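Local coordinates for putative O-Methyltransferase (Corynebacterium glutamicum, PDB 3DR5), which is of unconfirmed function but probably transfers a methyl group from S-adenosyl-L-methionine to an oxygen of its substrate, at residues A199-P202 with G206-V209; R110-L115 with D128-V133; A148-L153 with R191-A196; V22-E27 with F101-Y106. All coordinates share one frame; numbering follows the deposited sequence.

Contacts 1 and 2 lie on the central sheet of the Rossmann-like methyltransferase fold, contact 3 joins a helix end to a loop, and contact 4 lies between two helices. Contact 1 is the hairpin at one edge. Contact 2 reaches from the other edge strand, 111-114, to strand 130-135, about 22 Å from contact 1 centre to centre. Contact 3 lies about 16 Å from contact 1 and about 17 Å from contact 2, centre to centre. It meets contact 2 where Tyr130 N approaches Leu152 O at 2.9 Å. Contact 4 joins contact 2 through Phe101 packed on Val111. Its centre is about 32 Å from that of contact 3. No bound cofactor marks the active site.

Contact 1 (A199-P202 with G206-V209); sequences ARLP and GLTV
Leu201 and Val209 meet on one face of a beta hairpin, formed by strands 196-201 and 207-212, with Leu201 CD1 4.1 Å from Val209 CG1. The two side chains pass at a slant. Leu201 CG lies beside its own backbone N (chi1 -42°). Val209 has an off-rotamer chi1 of 12°, which nearly eclipses CG1 with the backbone N, and CG1 is the branch that meets Leu201. Ala199 shares this face. On the other face Arg200 and Thr208 run side by side in the same direction. The aliphatic part of the arginine passes the threonine, with Arg200 CG 3.6 Å from Thr208 OG1. The arginine chain then bends at chi3, and its guanidinium forms a salt bridge with Asp187. Four backbone bonds tie the strands. Ala199 N to Val209 O and Val209 N to Ala199 O are each 2.9 Å. Leu201 N to Leu207 O is also 2.9 Å, and Leu207 N to Leu201 O is 3.0 Å. Strand 196-201 is the outermost of the sheet within this chain, and the second subunit packs on it: Arg200 N bonds Gln43 of that subunit, whose Met40 and Thr47 pack on Leu201 and Ala199. The chemistry is split by face: aliphatic groups gather on the Leu201 side, whereas the Arg200 side pairs a hydrocarbon stem with a hydroxyl and carries its charge on to an acid.

Contact 2 (R110-L115 with D128-V133); sequences RVRFLL and DSYQLV
The backbones of 110-115 and 128-133 stay far apart: their nearest CA atoms, Arg112 and Tyr130, are 13.7 Å from each other, and only these two long side chains bridge the gap. Arg112 is on strand 111-114, and Tyr130 lies just before the corner the chain turns at Gln131, on the way into strand 130-135. Both CB atoms point toward the opposite segment. Arg112 starts with CG anti to the backbone N (chi1 169°), and its chain bends at chi2 and chi3. This carries the guanidinium to the phenol end of Tyr130. The two side chains cross at about a right angle. The hydroxyl comes to the edge of the guanidinium, in its plane. Arg112 NH1 is 3.4 Å from Tyr130 OH, a weak hydrogen bond with a bent N-H...O angle of 136°. The planes of guanidinium and ring are 34° apart, so the groups are not stacked. NH1 also has a weak bond to Thr85 OG1, so neither partner holds it firmly. Leu125 packs on Arg112. Tyr130 is buried, with Ile61 and Thr58 touching its side chain, while Arg112 is exposed. Strands 83-87 and 59-63 lie between 111-114 and 130-135 in the sheet. The contact therefore spans one face of the parallel part of a Rossmann-like methyltransferase sheet, from its edge strand to a central one.

Contact 3 (A148-L153 with R191-A196); sequences AAWPLL and RSIEGA
Ile193 is the first residue of 191-196 to touch the other segment, and it does so over a face of the Trp150 indole. Its CD1 sits 3.5 Å from the centroid of the six-membered ring, 19° off the ring normal. This is a CH-pi contact, displaced toward the rim, with CD1 3.4 Å from Trp150 CZ2. The two side chains approach from opposite directions. Trp150 has its CG anti to the backbone N (chi1 -155°), which swings the indole out from the helix toward the loop. Glu194 follows, with its side chain turned away. Its carbonyl O is linked to the indole by a water. That water accepts from Trp150 NE1 at 2.6 Å and makes a weak bond to Glu194 O at 3.4 Å. Gly195 comes next and has a positive phi. Its carbonyl O lies at the ring edge, in plane, 4.0 Å from Trp150 CZ2. Ala196 closes the segment, and its CB meets Trp150 CH2 at 3.7 Å. The indole thus has a methyl over one face and backbone oxygen and water at its rim. Lys212 adds a cation-pi interaction with the ring and bonds Trp150 O. The indole sits near the C-terminal end of helix 142-152 and packs against the loop between helix 178-190 and strand 196-201, while Val210 of strand 207-212 packs against both Trp150 and Ala196.

Contact 4 (V22-E27 with F101-Y106); sequences VARARE and FREAGY
Arg24 lays the aliphatic part of its side chain near the carboxylate of Glu103, with Arg24 CG 3.9 Å from Glu103 OE1. The same oxygen is 4.0 Å from Arg24 NE, which makes a long salt bridge. The separation is too great for a firm ion pair, and the attraction is probably weak and mostly electrostatic. Both side chains set out toward the opposite segment and pass each other at a slant. Arg24 has CG anti to its own N (chi1 173°), then bends at chi2 and chi3, and this turn brings NE round to the acid. Glu103 bends at chi2. The guanidinium and carboxylate planes are only 21° apart, but OE1 approaches the guanidinium obliquely, and the pair is not the two-bond, end-on kind. The stronger partner of the guanidinium is Asp28, one helical turn further along, whose OD1 makes a salt bridge with Arg24 NH1. Arg24 thus serves two acids, one within its own helix and one across the gap. Both Arg24 and Glu103 are exposed, so solvent probably screens the charges. The nearest CA atoms, those of Arg24 and Glu103, are 9.3 Å apart. Glu103 is the last residue of helix 91-103, and Ala104 leaves the helical conformation. Helix 20-31 also packs on this helix through Leu100, which touches Arg24 and Ala25. Helix 67-77 borders both segments, with Tyr73 against Val22 and Leu72 against Ala104, while Phe101 turns to strand 83-87 of the sheet.

Contact 1 (A199-P202 with G206-V209)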
loop_
_atom_site.group_PDB
_atom_site.type_symbol
_atom_site.label_atom_id
_atom_site.label_comp_id
_atom_site.label_asym_id
_atom_site.label_seq_id
_atom_site.Cartn_x
_atom_site.Cartn_y
_atom_site.Cartn_z
ATOM N N ALA A 199 -5.307 5.721 -5.147
ATOM C CA ALA A 199 -4.041 6.085 -4.530
ATOM C C ALA A 199 -3.021 6.048 -5.666
ATOM O O ALA A 199 -2.943 5.064 -6.401
ATOM C CB ALA A 199 -3.650 5.085 -3.426
ATOM N N ARG A 200 -2.261 7.125 -5.831
ATOM C CA ARG A 200 -1.255 7.195 -6.874
ATOM C C ARG A 200 0.065 7.438 -6.152
ATOM O O ARG A 200 0.271 8.462 -5.504
ATOM C CB ARG A 200 -1.648 8.295 -7.878
ATOM C CG ARG A 200 -2.833 7.832 -8.754
ATOM C CD ARG A 200 -3.355 8.954 -9.636
ATOM N NE ARG A 200 -3.886 10.052 -8.836
ATOM C CZ ARG A 200 -3.978 11.303 -9.264
ATOM N NH1 ARG A 200 -3.573 11.610 -10.492
ATOM N NH2 ARG A 200 -4.437 12.244 -8.451
ATOM N N LEU A 201 0.963 6.474 -6.298
ATOM C CA LEU A 201 2.215 6.458 -5.579
ATOM C C LEU A 201 3.509 6.558 -6.383
ATOM O O LEU A 201 3.545 6.190 -7.543
ATOM C CB LEU A 201 2.204 5.187 -4.718
ATOM C CG LEU A 201 0.843 4.913 -4.023
ATOM C CD1 LEU A 201 0.813 3.493 -3.425
ATOM C CD2 LEU A 201 0.585 5.967 -2.942
ATOM N N PRO A 202 4.589 7.045 -5.743
ATOM C CA PRO A 202 5.904 7.208 -6.373
ATOM C C PRO A 202 6.715 5.917 -6.533
ATOM O O PRO A 202 7.866 5.856 -6.122
ATOM C CB PRO A 202 6.598 8.208 -5.453
ATOM C CG PRO A 202 6.105 7.795 -4.100
ATOM C CD PRO A 202 4.604 7.538 -4.349
ATOM N N GLY A 206 5.217 5.422 -11.608
ATOM C CA GLY A 206 3.986 5.983 -11.072
ATOM C C GLY A 206 2.890 4.936 -11.040
ATOM O O GLY A 206 2.317 4.592 -12.065
ATOM N N LEU A 207 2.583 4.455 -9.841
ATOM C CA LEU A 207 1.598 3.408 -9.637
ATOM C C LEU A 207 0.218 3.914 -9.287
ATOM O O LEU A 207 0.071 4.788 -8.447
ATOM C CB LEU A 207 2.108 2.487 -8.527
ATOM C CG LEU A 207 1.359 1.208 -8.145
ATOM C CD1 LEU A 207 1.638 0.136 -9.194
ATOM C CD2 LEU A 207 1.812 0.724 -6.773
ATOM N N THR A 208 -0.799 3.372 -9.943
ATOM C CA THR A 208 -2.158 3.755 -9.609
ATOM C C THR A 208 -2.862 2.526 -9.052
ATOM O O THR A 208 -2.977 1.496 -9.732
ATOM C CB THR A 208 -2.974 4.254 -10.823
ATOM O OG1 THR A 208 -2.327 5.388 -11.409
ATOM C CG2 THR A 208 -4.374 4.677 -10.373
ATOM N N VAL A 209 -3.287 2.604 -7.799
ATOM C CA VAL A 209 -4.027 1.499 -7.232
ATOM C C VAL A 209 -5.416 2.037 -6.897
ATOM O O VAL A 209 -5.581 3.076 -6.254
ATOM C CB VAL A 209 -3.291 0.832 -5.996
ATOM C CG1 VAL A 209 -2.153 1.687 -5.539
ATOM C CG2 VAL A 209 -4.275 0.513 -4.892
#

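Contact 2 (R110-L115 with D128-V133)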
loop_
_atom_site.group_PDB
_atom_site.type_symbol
_atom_site.label_atom_id
_atom_site.label_comp_id
_atom_site.label_asym_id
_atom_site.label_seq_id
_atom_site.Cartn_x
_atom_site.Cartn_y
_atom_site.Cartn_z
ATOM N N ARG A 110 -1.892 -23.874 -6.599
ATOM C CA ARG A 110 -1.976 -22.486 -6.155
ATOM C C ARG A 110 -1.970 -21.489 -7.312
ATOM O O ARG A 110 -2.390 -20.345 -7.160
ATOM C CB ARG A 110 -0.807 -22.157 -5.228
ATOM C CG ARG A 110 -0.802 -22.858 -3.879
ATOM C CD ARG A 110 -2.024 -22.493 -3.051
ATOM N NE ARG A 110 -2.320 -21.057 -3.000
ATOM C CZ ARG A 110 -1.632 -20.159 -2.301
ATOM N NH1 ARG A 110 -0.591 -20.532 -1.578
ATOM N NH2 ARG A 110 -2.018 -18.890 -2.292
ATOM N N VAL A 111 -1.497 -21.934 -8.470
ATOM C CA VAL A 111 -1.412 -21.075 -9.643
ATOM C C VAL A 111 -2.225 -21.578 -10.835
ATOM O O VAL A 111 -2.462 -22.774 -10.986
ATOM C CB VAL A 111 0.055 -20.901 -10.092
ATOM C CG1 VAL A 111 0.114 -20.169 -11.424
ATOM C CG2 VAL A 111 0.843 -20.121 -9.038
ATOM N N ARG A 112 -2.635 -20.641 -11.680
ATOM C CA ARG A 112 -3.407 -20.948 -12.864
ATOM C C ARG A 112 -2.933 -20.002 -13.968
ATOM O O ARG A 112 -2.942 -18.778 -13.787
ATOM C CB ARG A 112 -4.890 -20.722 -12.544
ATOM C CG ARG A 112 -5.823 -20.732 -13.722
ATOM C CD ARG A 112 -6.925 -19.709 -13.490
ATOM N NE ARG A 112 -8.256 -20.269 -13.695
ATOM C CZ ARG A 112 -9.387 -19.607 -13.472
ATOM N NH1 ARG A 112 -9.361 -18.350 -13.035
ATOM N NH2 ARG A 112 -10.546 -20.206 -13.692
ATOM N N PHE A 113 -2.518 -20.551 -15.106
ATOM C CA PHE A 113 -2.063 -19.698 -16.194
ATOM C C PHE A 113 -3.031 -19.719 -17.373
ATOM O O PHE A 113 -3.390 -20.780 -17.889
ATOM C CB PHE A 113 -0.663 -20.106 -16.670
ATOM C CG PHE A 113 0.111 -18.974 -17.312
ATOM C CD1 PHE A 113 1.161 -18.356 -16.632
ATOM C CD2 PHE A 113 -0.244 -18.496 -18.568
ATOM C CE1 PHE A 113 1.841 -17.267 -17.194
ATOM C CE2 PHE A 113 0.426 -17.416 -19.142
ATOM C CZ PHE A 113 1.472 -16.797 -18.454
ATOM N N LEU A 114 -3.468 -18.542 -17.795
ATOM C CA LEU A 114 -4.376 -18.445 -18.931
ATOM C C LEU A 114 -3.611 -17.841 -20.120
ATOM O O LEU A 114 -3.330 -16.636 -20.151
ATOM C CB LEU A 114 -5.599 -17.571 -18.588
ATOM C CG LEU A 114 -6.346 -17.889 -17.283
ATOM C CD1 LEU A 114 -7.522 -16.938 -17.108
ATOM C CD2 LEU A 114 -6.832 -19.330 -17.308
ATOM N N LEU A 115 -3.270 -18.698 -21.083
ATOM C CA LEU A 115 -2.553 -18.298 -22.295
ATOM C C LEU A 115 -3.528 -17.515 -23.177
ATOM O O LEU A 115 -4.100 -18.058 -24.130
ATOM C CB LEU A 115 -2.087 -19.530 -23.076
ATOM C CG LEU A 115 -0.610 -19.834 -23.329
ATOM C CD1 LEU A 115 -0.520 -20.616 -24.649
ATOM C CD2 LEU A 115 0.225 -18.551 -23.425
ATOM N N ASP A 128 -17.014 -10.212 -9.310
ATOM C CA ASP A 128 -16.997 -10.119 -7.849
ATOM C C ASP A 128 -16.328 -11.303 -7.164
ATOM O O ASP A 128 -16.790 -11.765 -6.117
ATOM C CB ASP A 128 -18.453 -9.994 -7.370
ATOM C CG ASP A 128 -18.575 -9.532 -5.922
ATOM O OD1 ASP A 128 -17.842 -8.599 -5.534
ATOM O OD2 ASP A 128 -19.418 -10.088 -5.175
ATOM N N SER A 129 -15.233 -11.785 -7.734
ATOM C CA SER A 129 -14.555 -12.943 -7.165
ATOM C C SER A 129 -13.088 -12.741 -6.820
ATOM O O SER A 129 -12.464 -13.620 -6.229
ATOM C CB SER A 129 -14.659 -14.119 -8.128
ATOM O OG SER A 129 -15.844 -14.862 -7.948
ATOM N N TYR A 130 -12.535 -11.587 -7.164
ATOM C CA TYR A 130 -11.128 -11.348 -6.927
ATOM C C TYR A 130 -10.836 -10.211 -5.964
ATOM O O TYR A 130 -11.476 -9.164 -6.005
ATOM C CB TYR A 130 -10.444 -11.120 -8.279
ATOM C CG TYR A 130 -10.539 -12.329 -9.194
ATOM C CD1 TYR A 130 -9.617 -13.374 -9.095
ATOM C CD2 TYR A 130 -11.609 -12.477 -10.081
ATOM C CE1 TYR A 130 -9.746 -14.533 -9.862
ATOM C CE2 TYR A 130 -11.751 -13.629 -10.853
ATOM C CZ TYR A 130 -10.815 -14.660 -10.731
ATOM O OH TYR A 130 -10.948 -15.802 -11.491
ATOM N N GLN A 131 -9.846 -10.435 -5.106
ATOM C CA GLN A 131 -9.437 -9.463 -4.098
ATOM C C GLN A 131 -8.275 -8.575 -4.549
ATOM O O GLN A 131 -8.006 -7.534 -3.943
ATOM C CB GLN A 131 -9.019 -10.194 -2.825
ATOM C CG GLN A 131 -7.659 -10.896 -2.975
ATOM C CD GLN A 131 -7.385 -11.940 -1.904
ATOM O OE1 GLN A 131 -6.684 -11.678 -0.928
ATOM N NE2 GLN A 131 -7.953 -13.124 -2.076
ATOM N N LEU A 132 -7.584 -8.982 -5.607
ATOM C CA LEU A 132 -6.432 -8.217 -6.074
ATOM C C LEU A 132 -6.123 -8.488 -7.540
ATOM O O LEU A 132 -6.073 -9.638 -7.980
ATOM C CB LEU A 132 -5.199 -8.556 -5.215
ATOM C CG LEU A 132 -3.821 -7.994 -5.608
ATOM C CD1 LEU A 132 -3.799 -6.485 -5.384
ATOM C CD2 LEU A 132 -2.718 -8.666 -4.788
ATOM N N VAL A 133 -5.922 -7.418 -8.298
ATOM C CA VAL A 133 -5.586 -7.542 -9.701
ATOM C C VAL A 133 -4.420 -6.604 -10.013
ATOM O O VAL A 133 -4.484 -5.397 -9.769
ATOM C CB VAL A 133 -6.800 -7.204 -10.610
ATOM C CG1 VAL A 133 -6.403 -7.313 -12.086
ATOM C CG2 VAL A 133 -7.956 -8.153 -10.300
#

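Contact 3 (A148-L153 with R191-A196)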
loop_
_atom_site.group_PDB
_atom_site.type_symbol
_atom_site.label_atom_id
_atom_site.label_comp_id
_atom_site.label_asym_id
_atom_site.label_seq_id
_atom_site.Cartn_x
_atom_site.Cartn_y
_atom_site.Cartn_z
ATOM N N ALA A 148 -12.564 -3.814 -17.579
ATOM C CA ALA A 148 -12.571 -5.274 -17.545
ATOM C C ALA A 148 -12.369 -5.805 -16.131
ATOM O O ALA A 148 -13.041 -6.741 -15.703
ATOM C CB ALA A 148 -11.482 -5.826 -18.468
ATOM N N ALA A 149 -11.437 -5.205 -15.405
ATOM C CA ALA A 149 -11.133 -5.653 -14.059
ATOM C C ALA A 149 -12.148 -5.271 -12.984
ATOM O O ALA A 149 -12.440 -6.067 -12.086
ATOM C CB ALA A 149 -9.735 -5.164 -13.661
ATOM N N TRP A 150 -12.701 -4.067 -13.076
ATOM C CA TRP A 150 -13.629 -3.600 -12.047
ATOM C C TRP A 150 -14.716 -4.581 -11.639
ATOM O O TRP A 150 -14.888 -4.861 -10.447
ATOM C CB TRP A 150 -14.262 -2.260 -12.446
ATOM C CG TRP A 150 -14.723 -1.460 -11.248
ATOM C CD1 TRP A 150 -16.002 -1.103 -10.942
ATOM C CD2 TRP A 150 -13.900 -0.953 -10.186
ATOM N NE1 TRP A 150 -16.029 -0.401 -9.758
ATOM C CE2 TRP A 150 -14.752 -0.291 -9.275
ATOM C CE3 TRP A 150 -12.522 -0.984 -9.923
ATOM C CZ2 TRP A 150 -14.275 0.323 -8.106
ATOM C CZ3 TRP A 150 -12.046 -0.371 -8.763
ATOM C CH2 TRP A 150 -12.922 0.279 -7.874
ATOM N N PRO A 151 -15.455 -5.125 -12.614
ATOM C CA PRO A 151 -16.517 -6.075 -12.272
ATOM C C PRO A 151 -16.016 -7.310 -11.524
ATOM O O PRO A 151 -16.731 -7.874 -10.703
ATOM C CB PRO A 151 -17.107 -6.463 -13.633
ATOM C CG PRO A 151 -16.752 -5.323 -14.530
ATOM C CD PRO A 151 -15.383 -4.899 -14.069
ATOM N N LEU A 152 -14.786 -7.727 -11.815
ATOM C CA LEU A 152 -14.205 -8.918 -11.190
ATOM C C LEU A 152 -13.771 -8.684 -9.746
ATOM O O LEU A 152 -13.718 -9.608 -8.937
ATOM C CB LEU A 152 -13.008 -9.403 -12.009
ATOM C CG LEU A 152 -13.199 -9.593 -13.522
ATOM C CD1 LEU A 152 -11.842 -9.816 -14.209
ATOM C CD2 LEU A 152 -14.132 -10.769 -13.778
ATOM N N LEU A 153 -13.466 -7.434 -9.430
ATOM C CA LEU A 153 -13.013 -7.055 -8.095
ATOM C C LEU A 153 -14.074 -7.069 -7.029
ATOM O O LEU A 153 -15.195 -6.640 -7.269
ATOM C CB LEU A 153 -12.407 -5.659 -8.109
ATOM C CG LEU A 153 -10.927 -5.456 -8.426
ATOM C CD1 LEU A 153 -10.602 -3.962 -8.362
ATOM C CD2 LEU A 153 -10.064 -6.240 -7.410
ATOM N N ARG A 191 -10.106 8.566 -11.943
ATOM C CA ARG A 191 -10.489 9.493 -10.883
ATOM C C ARG A 191 -11.963 9.893 -10.921
ATOM O O ARG A 191 -12.448 10.591 -10.032
ATOM C CB ARG A 191 -9.608 10.740 -10.943
ATOM C CG ARG A 191 -8.170 10.511 -10.472
ATOM C CD ARG A 191 -7.239 11.584 -11.010
ATOM N NE ARG A 191 -7.976 12.811 -11.277
ATOM C CZ ARG A 191 -7.777 13.587 -12.336
ATOM N NH1 ARG A 191 -6.861 13.270 -13.241
ATOM N NH2 ARG A 191 -8.500 14.683 -12.489
ATOM N N SER A 192 -12.679 9.426 -11.937
ATOM C CA SER A 192 -14.089 9.753 -12.095
ATOM C C SER A 192 -15.016 8.650 -11.598
ATOM O O SER A 192 -16.201 8.895 -11.365
ATOM C CB SER A 192 -14.406 10.026 -13.569
ATOM O OG SER A 192 -14.640 8.813 -14.286
ATOM N N ILE A 193 -14.493 7.436 -11.431
ATOM C CA ILE A 193 -15.351 6.344 -11.016
ATOM C C ILE A 193 -15.765 6.456 -9.561
ATOM O O ILE A 193 -14.989 6.869 -8.708
ATOM C CB ILE A 193 -14.708 4.967 -11.381
ATOM C CG1 ILE A 193 -14.974 3.945 -10.295
ATOM C CG2 ILE A 193 -13.241 5.136 -11.694
ATOM C CD1 ILE A 193 -13.813 3.003 -10.074
ATOM N N GLU A 194 -17.012 6.083 -9.297
ATOM C CA GLU A 194 -17.595 6.197 -7.973
ATOM C C GLU A 194 -17.468 4.956 -7.105
ATOM O O GLU A 194 -17.517 3.833 -7.600
ATOM C CB GLU A 194 -19.065 6.593 -8.121
ATOM C CG GLU A 194 -19.641 7.405 -6.971
ATOM C CD GLU A 194 -19.324 8.887 -7.076
ATOM O OE1 GLU A 194 -18.986 9.346 -8.189
ATOM O OE2 GLU A 194 -19.434 9.593 -6.050
ATOM N N GLY A 195 -17.315 5.174 -5.806
ATOM C CA GLY A 195 -17.166 4.057 -4.901
ATOM C C GLY A 195 -15.791 3.433 -5.075
ATOM O O GLY A 195 -15.609 2.232 -4.870
ATOM N N ALA A 196 -14.819 4.248 -5.481
ATOM C CA ALA A 196 -13.438 3.787 -5.672
ATOM C C ALA A 196 -12.492 4.632 -4.852
ATOM O O ALA A 196 -12.683 5.849 -4.732
ATOM C CB ALA A 196 -13.019 3.891 -7.125
HETATM O O HOH W 1 -17.797 0.493 -8.087
#

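Contact 4 (V22-E27 with F101-Y106)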
loop_
_atom_site.group_PDB
_atom_site.type_symbol
_atom_site.label_atom_id
_atom_site.label_comp_id
_atom_site.label_asym_id
_atom_site.label_seq_id
_atom_site.Cartn_x
_atom_site.Cartn_y
_atom_site.Cartn_z
ATOM N N VAL A 22 12.954 -15.274 -5.881
ATOM C CA VAL A 22 12.664 -13.923 -6.358
ATOM C C VAL A 22 13.808 -13.363 -7.196
ATOM O O VAL A 22 13.582 -12.741 -8.236
ATOM C CB VAL A 22 12.384 -12.951 -5.180
ATOM C CG1 VAL A 22 12.370 -11.499 -5.691
ATOM C CG2 VAL A 22 11.053 -13.296 -4.520
ATOM N N ALA A 23 15.040 -13.581 -6.743
ATOM C CA ALA A 23 16.206 -13.092 -7.471
ATOM C C ALA A 23 16.277 -13.774 -8.842
ATOM O O ALA A 23 16.639 -13.152 -9.833
ATOM C CB ALA A 23 17.480 -13.373 -6.674
ATOM N N ARG A 24 15.930 -15.055 -8.889
ATOM C CA ARG A 24 15.954 -15.809 -10.134
ATOM C C ARG A 24 14.921 -15.218 -11.104
ATOM O O ARG A 24 15.217 -15.003 -12.288
ATOM C CB ARG A 24 15.661 -17.290 -9.837
ATOM C CG ARG A 24 15.493 -18.181 -11.052
ATOM C CD ARG A 24 16.712 -18.159 -11.959
ATOM N NE ARG A 24 16.879 -19.445 -12.633
ATOM C CZ ARG A 24 17.328 -19.586 -13.872
ATOM N NH1 ARG A 24 17.654 -18.514 -14.579
ATOM N NH2 ARG A 24 17.441 -20.795 -14.404
ATOM N N ALA A 25 13.718 -14.947 -10.602
ATOM C CA ALA A 25 12.658 -14.376 -11.428
ATOM C C ALA A 25 13.024 -12.978 -11.939
ATOM O O ALA A 25 12.627 -12.592 -13.045
ATOM C CB ALA A 25 11.347 -14.330 -10.640
ATOM N N ARG A 26 13.780 -12.226 -11.141
ATOM C CA ARG A 26 14.206 -10.881 -11.527
ATOM C C ARG A 26 15.314 -10.987 -12.585
ATOM O O ARG A 26 15.406 -10.158 -13.491
ATOM C CB ARG A 26 14.720 -10.119 -10.301
ATOM C CG ARG A 26 14.892 -8.625 -10.528
ATOM C CD ARG A 26 15.039 -7.891 -9.202
ATOM N NE ARG A 26 13.770 -7.740 -8.491
ATOM C CZ ARG A 26 12.788 -6.935 -8.889
ATOM N NH1 ARG A 26 12.936 -6.214 -9.991
ATOM N NH2 ARG A 26 11.668 -6.844 -8.180
ATOM N N GLU A 27 16.156 -12.009 -12.471
ATOM C CA GLU A 27 17.220 -12.217 -13.446
ATOM C C GLU A 27 16.563 -12.658 -14.757
ATOM O O GLU A 27 16.886 -12.139 -15.829
ATOM C CB GLU A 27 18.187 -13.297 -12.963
ATOM C CG GLU A 27 19.644 -12.855 -12.960
ATOM C CD GLU A 27 20.188 -12.593 -14.355
ATOM O OE1 GLU A 27 19.951 -11.496 -14.907
ATOM O OE2 GLU A 27 20.849 -13.503 -14.900
ATOM N N PHE A 101 7.575 -20.692 -10.376
ATOM C CA PHE A 101 6.715 -21.122 -9.282
ATOM C C PHE A 101 7.169 -22.518 -8.859
ATOM O O PHE A 101 7.280 -22.812 -7.673
ATOM C CB PHE A 101 5.242 -21.129 -9.723
ATOM C CG PHE A 101 4.711 -19.768 -10.094
ATOM C CD1 PHE A 101 5.108 -18.632 -9.382
ATOM C CD2 PHE A 101 3.831 -19.616 -11.157
ATOM C CE1 PHE A 101 4.620 -17.368 -9.721
ATOM C CE2 PHE A 101 3.339 -18.357 -11.506
ATOM C CZ PHE A 101 3.741 -17.229 -10.796
ATOM N N ARG A 102 7.441 -23.378 -9.838
ATOM C CA ARG A 102 7.905 -24.738 -9.560
ATOM C C ARG A 102 9.199 -24.681 -8.724
ATOM O O ARG A 102 9.310 -25.374 -7.710
ATOM C CB ARG A 102 8.202 -25.476 -10.865
ATOM C CG ARG A 102 8.531 -26.963 -10.703
ATOM C CD ARG A 102 9.639 -27.415 -11.658
ATOM N NE ARG A 102 9.616 -26.693 -12.931
ATOM C CZ ARG A 102 8.598 -26.708 -13.788
ATOM N NH1 ARG A 102 7.510 -27.416 -13.516
ATOM N NH2 ARG A 102 8.662 -26.002 -14.909
ATOM N N GLU A 103 10.169 -23.865 -9.152
ATOM C CA GLU A 103 11.447 -23.739 -8.451
ATOM C C GLU A 103 11.244 -23.206 -7.038
ATOM O O GLU A 103 11.842 -23.730 -6.091
ATOM C CB GLU A 103 12.415 -22.880 -9.282
ATOM C CG GLU A 103 13.163 -23.725 -10.310
ATOM C CD GLU A 103 13.504 -22.940 -11.549
ATOM O OE1 GLU A 103 13.867 -21.748 -11.418
ATOM O OE2 GLU A 103 13.414 -23.514 -12.652
ATOM N N ALA A 104 10.420 -22.165 -6.891
ATOM C CA ALA A 104 10.074 -21.694 -5.556
ATOM C C ALA A 104 9.284 -22.952 -5.081
ATOM O O ALA A 104 8.866 -23.790 -5.900
ATOM C CB ALA A 104 9.151 -20.496 -5.635
ATOM N N GLY A 105 9.018 -23.092 -3.794
ATOM C CA GLY A 105 8.344 -24.303 -3.346
ATOM C C GLY A 105 6.859 -24.418 -3.537
ATOM O O GLY A 105 6.198 -25.175 -2.826
ATOM N N TYR A 106 6.357 -23.745 -4.562
ATOM C CA TYR A 106 4.926 -23.714 -4.805
ATOM C C TYR A 106 4.211 -24.824 -5.541
ATOM O O TYR A 106 4.639 -25.248 -6.599
ATOM C CB TYR A 106 4.556 -22.379 -5.445
ATOM C CG TYR A 106 4.666 -21.161 -4.532
ATOM C CD1 TYR A 106 3.736 -20.938 -3.511
ATOM C CD2 TYR A 106 5.703 -20.234 -4.686
ATOM C CE1 TYR A 106 3.840 -19.832 -2.667
ATOM C CE2 TYR A 106 5.817 -19.130 -3.842
ATOM C CZ TYR A 106 4.883 -18.935 -2.839
ATOM O OH TYR A 106 4.996 -17.843 -2.012
#